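PDB 3MOI: probable dehydrogenase from Bordetella bronchiseptica, which probably catalyses NAD(P)-dependent oxidation or reduction of a substrate as a member of the Gfo/Idh/MocA oxidoreductase family. Local coordinates for the interface of chains A and B. Sequence-based numbering; all coordinates share one arbitrary frame. Chains: chain A/B, Probable dehydrogenase.

Contact 1: the interface of chains A and B. Residues chain A 307-310, 322-324; chain B 234-235, 260.
Carboxylate oxygen OD1 of A:Asp324 is gripped by two side chains of chain B, a histidine and an arginine. The imidazole NE2 of B:His235 donates to it at 2.8 Å in an almost straight bond, 177° at the hydrogen, that runs in the ring plane and meets the oxygen nearly along its C-O axis. The guanidinium of B:Arg260 adds a salt bridge, with NH2 3.0 Å from the same OD1, but its N-H does not aim at the oxygen. The carboxylate instead lies against one guanidinium face, the two planes 22° apart, an arrangement that suggests a mainly electrostatic attraction rather than a hydrogen bond. A bend at chi3 (-78°) folds the arginine chain over the aspartate. This nearby positive charge would be expected to favour an ionised carboxylate. Backbone of both chain A stretches lines one face of the histidine ring: CA of A:Ala310 sits over it, offset toward the rim and 3.7 Å from the centroid in a CH-pi contact, and the carbonyl O of A:Tyr322 lies on the same side. The peptide oxygen of A:Glu308 lies at the ring edge. The clasp probably helps to hold the two-fold pair of the deposited assembly. CB of B:His235 lies 3.3 Å from the backbone O of A:Tyr322.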
# COMPACT_ATOMS: atom_id res chain seq x y z
N CYS A 307 0.64 13.73 5.20
CA CYS A 307 1.03 14.73 6.17
C CYS A 307 -0.16 15.26 6.96
O CYS A 307 -1.27 14.94 6.66
CB CYS A 307 1.75 15.85 5.48
SG CYS A 307 2.90 15.30 4.22
N GLU A 308 0.13 16.04 7.99
CA GLU A 308 -0.90 16.67 8.83
C GLU A 308 -1.95 17.42 7.98
O GLU A 308 -3.12 17.29 8.21
CB GLU A 308 -0.27 17.68 9.80
CG GLU A 308 0.39 17.12 11.06
CD GLU A 308 1.41 18.11 11.76
OE1 GLU A 308 2.09 18.96 11.10
OE2 GLU A 308 1.50 17.96 13.01
N HIS A 309 -1.52 18.20 7.00
CA HIS A 309 -2.49 19.05 6.30
C HIS A 309 -2.75 18.62 4.85
O HIS A 309 -3.47 19.30 4.12
CB HIS A 309 -2.11 20.56 6.43
CG HIS A 309 -2.09 21.05 7.86
ND1 HIS A 309 -0.99 21.66 8.43
CD2 HIS A 309 -3.01 20.95 8.84
CE1 HIS A 309 -1.25 21.93 9.70
NE2 HIS A 309 -2.48 21.51 9.97
N ALA A 310 -2.28 17.43 4.47
CA ALA A 310 -2.46 16.98 3.10
C ALA A 310 -1.95 15.57 2.88
O ALA A 310 -1.10 15.12 3.64
CB ALA A 310 -1.71 17.93 2.15
N TYR A 322 -3.56 16.82 -2.09
CA TYR A 322 -4.94 16.68 -1.61
C TYR A 322 -5.08 17.37 -0.29
O TYR A 322 -4.77 16.79 0.74
CB TYR A 322 -5.32 15.21 -1.48
CG TYR A 322 -5.30 14.52 -2.81
CD1 TYR A 322 -6.46 14.42 -3.61
CD2 TYR A 322 -4.13 14.01 -3.32
CE1 TYR A 322 -6.41 13.77 -4.88
CE2 TYR A 322 -4.08 13.37 -4.54
CZ TYR A 322 -5.19 13.25 -5.31
OH TYR A 322 -5.04 12.59 -6.51
N GLY A 323 -5.58 18.61 -0.30
CA GLY A 323 -5.53 19.43 0.90
C GLY A 323 -6.83 19.42 1.65
O GLY A 323 -7.77 18.76 1.26
N ASP A 324 -6.84 20.18 2.74
CA ASP A 324 -8.05 20.47 3.51
C ASP A 324 -9.13 21.07 2.60
O ASP A 324 -10.32 20.88 2.80
CB ASP A 324 -7.71 21.48 4.64
CG ASP A 324 -6.99 20.83 5.86
OD1 ASP A 324 -6.83 19.59 5.88
OD2 ASP A 324 -6.57 21.57 6.79
N ASP B 234 -9.84 13.00 5.03
CA ASP B 234 -10.54 13.61 3.90
C ASP B 234 -9.59 14.30 2.93
O ASP B 234 -9.92 15.37 2.34
CB ASP B 234 -11.59 14.61 4.38
CG ASP B 234 -12.59 14.96 3.28
OD1 ASP B 234 -13.50 15.79 3.55
OD2 ASP B 234 -12.45 14.42 2.13
N HIS B 235 -8.40 13.71 2.76
CA HIS B 235 -7.43 14.24 1.82
C HIS B 235 -7.47 13.32 0.62
O HIS B 235 -8.42 13.38 -0.13
CB HIS B 235 -6.07 14.30 2.46
CG HIS B 235 -5.96 15.36 3.51
ND1 HIS B 235 -5.07 15.26 4.57
CD2 HIS B 235 -6.62 16.53 3.67
CE1 HIS B 235 -5.19 16.35 5.32
NE2 HIS B 235 -6.12 17.13 4.80
N ARG B 260 -15.17 17.92 5.52
CA ARG B 260 -14.56 19.02 6.26
C ARG B 260 -15.23 20.39 5.95
O ARG B 260 -15.40 21.21 6.85
CB ARG B 260 -13.05 19.07 5.98
CG ARG B 260 -12.32 20.16 6.78
CD ARG B 260 -10.88 20.45 6.31
NE ARG B 260 -9.94 19.43 6.80
CZ ARG B 260 -9.66 18.29 6.17
NH1 ARG B 260 -10.20 18.02 4.98
NH2 ARG B 260 -8.78 17.43 6.72

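Contact 2: the interface of chains A and B. Residues chain A 216-217, 227, 384; chain B 198, 215-217.
The thioether side chain of A:Met217 crosses to strand 213-220 of chain B and meets its symmetry mate, B:Met217, where the beta-sheets of two Gfo/Idh/MocA C-terminal domains face each other, probably contributing to dimer association. Its CB packs against the terminal methyl CE of B:Met217 at about 3.4 Å. SD passes the backbone O of B:Ala215 at 3.7 Å. The chain runs out with CG anti to the backbone N, but its nearly eclipsed end (chi3 -24°) brings CE too close to the chain B backbone, and the exact methyl position is doubtful. CE packs approximately against CA of B:Ala216 and the side-chain CG of B:Arg198. B:Met217 has the same torsions and sends its CE back over CA of A:Ala216; the two methionines thus interlock across the two-fold, their methyl positions being approximate. CG2 of A:Val227 touches CB of B:Ala215 more loosely, at 4.1 Å. Beside this patch, amide oxygen OE1 of A:Gln384 accepts from NE of B:Arg198 at 2.8 Å. NE approaches in the carbonyl plane, toward a lone pair of OE1, yet the bond is bent, 136° at the hydrogen. Strands 213-220 and 225-231 of one subunit here meet 194-202 and 213-220 of the other, while A:Gln384 comes from a loop next to the C-terminal strand 385-386.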
# COMPACT_ATOMS: atom_id res chain seq x y z
N ALA A 216 7.25 -4.51 3.18
CA ALA A 216 8.04 -3.94 4.28
C ALA A 216 7.44 -2.73 4.93
O ALA A 216 6.79 -1.92 4.27
CB ALA A 216 9.51 -3.55 3.82
N MET A 217 7.71 -2.60 6.23
CA MET A 217 7.42 -1.44 6.98
C MET A 217 8.74 -0.90 7.52
O MET A 217 9.46 -1.58 8.33
CB MET A 217 6.44 -1.69 8.14
CG MET A 217 5.79 -0.32 8.52
SD MET A 217 4.57 -0.20 9.78
CE MET A 217 4.18 -1.82 9.57
N VAL A 227 5.54 2.38 4.47
CA VAL A 227 5.29 1.04 3.98
C VAL A 227 5.82 0.98 2.57
O VAL A 227 5.57 1.89 1.79
CB VAL A 227 3.74 0.76 3.98
CG1 VAL A 227 3.34 -0.35 2.98
CG2 VAL A 227 3.25 0.43 5.36
N GLN A 384 11.27 -7.58 13.44
CA GLN A 384 11.71 -6.24 13.16
C GLN A 384 13.17 -6.12 13.52
O GLN A 384 13.59 -6.54 14.57
CB GLN A 384 10.94 -5.22 13.94
CG GLN A 384 11.45 -3.77 13.76
CD GLN A 384 10.39 -2.75 14.09
OE1 GLN A 384 9.45 -2.53 13.34
NE2 GLN A 384 10.55 -2.10 15.20
N ARG B 198 3.10 -5.16 13.63
CA ARG B 198 3.84 -3.94 13.70
C ARG B 198 2.96 -2.82 13.14
O ARG B 198 2.60 -2.87 11.95
CB ARG B 198 5.12 -4.06 12.88
CG ARG B 198 5.95 -2.80 12.81
CD ARG B 198 6.41 -2.32 14.20
NE ARG B 198 7.16 -1.07 14.09
CZ ARG B 198 6.72 0.11 14.49
NH1 ARG B 198 5.56 0.17 15.11
NH2 ARG B 198 7.47 1.22 14.30
N ALA B 215 -0.58 2.86 9.80
CA ALA B 215 0.17 2.01 8.91
C ALA B 215 0.57 0.76 9.68
O ALA B 215 1.13 0.88 10.79
CB ALA B 215 1.44 2.76 8.28
N ALA B 216 0.28 -0.41 9.10
CA ALA B 216 0.58 -1.70 9.76
C ALA B 216 1.01 -2.80 8.84
O ALA B 216 0.56 -2.88 7.71
CB ALA B 216 -0.67 -2.23 10.59
N MET B 217 1.87 -3.66 9.39
CA MET B 217 2.25 -4.88 8.77
C MET B 217 1.84 -6.01 9.71
O MET B 217 2.33 -6.13 10.88
CB MET B 217 3.75 -4.97 8.48
CG MET B 217 3.95 -6.05 7.35
SD MET B 217 5.54 -6.41 6.70
CE MET B 217 6.09 -4.89 7.17

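Contact 3: the interface of chains A and B. Residues chain A 151, 241, 243, 304, 313, 322; chain B 236, 240-241.
This is a two-fold symmetric interface between identical chains, formed in the C-terminal part of a Gfo/Idh/MocA-type oxidoreductase, and it probably holds the subunits together as a dimer. The guanidinium of A:Arg313 meets B:Glu240 through a salt bridge and hydrogen bond, NH1 to carboxylate OE2, at 3.1 Å. OE2 lies in the guanidinium plane, but the arginine approaches from above the carboxylate plane, the two planes being 77° apart. Second-shell bonds within chain A fix the guanidinium: NH2 donates to the backbone O of A:Met241 at 2.7 Å, and NH1 to the phenol OH of A:Tyr322 at 3.2 Å. The ring of A:Phe243 covers one guanidinium face with its CZ. The arginine chain is extended from CG to NE, with CG anti to the backbone N (chi1 176°), and reaches tip to tip with the methyl CE of B:Met241. Nearby, A:Met241 and B:Met241 cross at about a right angle, their CG atoms 3.7 Å apart. The phenyl ring of B:Phe236 turns its CD1 edge onto one face of the A:Tyr322 ring, the centroids 5.0 Å apart and the planes at 76°. CD2 of A:Leu304 lies over a face of the phenyl ring, 4.0 Å from its centroid.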
# COMPACT_ATOMS: atom_id res chain seq x y z
N PHE A 151 4.03 1.68 -3.40
CA PHE A 151 3.99 0.34 -3.97
C PHE A 151 4.25 0.39 -5.46
O PHE A 151 4.09 1.42 -6.09
CB PHE A 151 2.67 -0.40 -3.65
CG PHE A 151 1.45 0.33 -4.12
CD1 PHE A 151 0.89 1.34 -3.33
CD2 PHE A 151 0.91 0.09 -5.38
CE1 PHE A 151 -0.18 2.06 -3.77
CE2 PHE A 151 -0.17 0.82 -5.85
CZ PHE A 151 -0.73 1.81 -5.04
N MET A 241 -2.64 2.68 -11.64
CA MET A 241 -3.00 3.59 -10.56
C MET A 241 -2.15 4.83 -10.65
O MET A 241 -2.26 5.73 -9.82
CB MET A 241 -2.90 2.88 -9.21
CG MET A 241 -4.07 1.85 -8.93
SD MET A 241 -3.71 0.87 -7.47
CE MET A 241 -5.13 -0.16 -7.73
N PHE A 243 -2.04 6.88 -13.81
CA PHE A 243 -2.44 7.53 -15.10
C PHE A 243 -1.97 6.80 -16.36
O PHE A 243 -1.90 7.40 -17.45
CB PHE A 243 -1.94 8.96 -15.11
CG PHE A 243 -2.12 9.66 -13.79
CD1 PHE A 243 -3.35 10.21 -13.45
CD2 PHE A 243 -1.06 9.71 -12.86
CE1 PHE A 243 -3.53 10.85 -12.23
CE2 PHE A 243 -1.22 10.33 -11.61
CZ PHE A 243 -2.48 10.92 -11.31
N LEU A 304 2.36 7.66 -1.84
CA LEU A 304 1.37 8.46 -1.12
C LEU A 304 1.87 8.97 0.25
O LEU A 304 2.03 8.19 1.18
CB LEU A 304 0.06 7.62 -0.93
CG LEU A 304 -0.73 7.26 -2.21
CD1 LEU A 304 -1.51 5.96 -2.19
CD2 LEU A 304 -1.66 8.40 -2.55
N ARG A 313 0.88 13.07 -3.69
CA ARG A 313 1.01 11.99 -4.66
C ARG A 313 1.64 12.47 -5.96
O ARG A 313 1.36 13.57 -6.42
CB ARG A 313 -0.39 11.50 -4.97
CG ARG A 313 -0.50 10.44 -6.04
CD ARG A 313 -1.96 10.26 -6.42
NE ARG A 313 -2.11 9.24 -7.45
CZ ARG A 313 -3.15 9.13 -8.24
NH1 ARG A 313 -4.17 10.00 -8.18
NH2 ARG A 313 -3.16 8.14 -9.10
N TYR A 322 -3.56 16.82 -2.09
CA TYR A 322 -4.94 16.68 -1.61
C TYR A 322 -5.08 17.37 -0.29
O TYR A 322 -4.77 16.79 0.74
CB TYR A 322 -5.32 15.21 -1.48
CG TYR A 322 -5.30 14.52 -2.81
CD1 TYR A 322 -6.46 14.42 -3.61
CD2 TYR A 322 -4.13 14.01 -3.32
CE1 TYR A 322 -6.41 13.77 -4.88
CE2 TYR A 322 -4.08 13.37 -4.54
CZ TYR A 322 -5.19 13.25 -5.31
OH TYR A 322 -5.04 12.59 -6.51
N PHE B 236 -6.49 12.44 0.41
CA PHE B 236 -6.58 11.56 -0.77
C PHE B 236 -7.87 10.75 -0.61
O PHE B 236 -8.34 10.53 0.52
CB PHE B 236 -5.37 10.64 -0.91
CG PHE B 236 -5.45 9.74 -2.12
CD1 PHE B 236 -5.58 10.27 -3.38
CD2 PHE B 236 -5.45 8.39 -2.00
CE1 PHE B 236 -5.66 9.46 -4.48
CE2 PHE B 236 -5.55 7.58 -3.11
CZ PHE B 236 -5.65 8.13 -4.35
N GLU B 240 -10.72 6.67 -6.16
CA GLU B 240 -10.03 6.89 -7.43
C GLU B 240 -9.29 5.65 -7.92
O GLU B 240 -9.12 5.46 -9.10
CB GLU B 240 -9.04 8.04 -7.33
CG GLU B 240 -8.42 8.40 -8.69
CD GLU B 240 -7.70 9.74 -8.67
OE1 GLU B 240 -7.87 10.50 -7.70
OE2 GLU B 240 -6.93 10.02 -9.62
N MET B 241 -8.81 4.80 -7.01
CA MET B 241 -8.05 3.63 -7.44
C MET B 241 -8.95 2.43 -7.44
O MET B 241 -8.52 1.32 -7.75
CB MET B 241 -6.79 3.45 -6.59
CG MET B 241 -5.65 4.50 -6.91
SD MET B 241 -4.35 4.40 -5.67
CE MET B 241 -3.50 5.80 -6.34

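Contacts 1 and 3 adjoin, with the centres of their C-alpha atoms about 14 Å apart, and share A:Tyr322 of strand 318-323. They also both use strands 302-307 and 310-314 of chain A, and in chain B the neighbouring residues B:His235 and B:Phe236 enter one each. Contact 2 lies about 20 Å from contact 3 and about 23 Å from contact 1, on strands 194-202, 213-220 and 225-231. All belong to one two-fold interface, so each recurs with the chains exchanged. Polar grips spread among apolar patches probably fix how the subunits are registered.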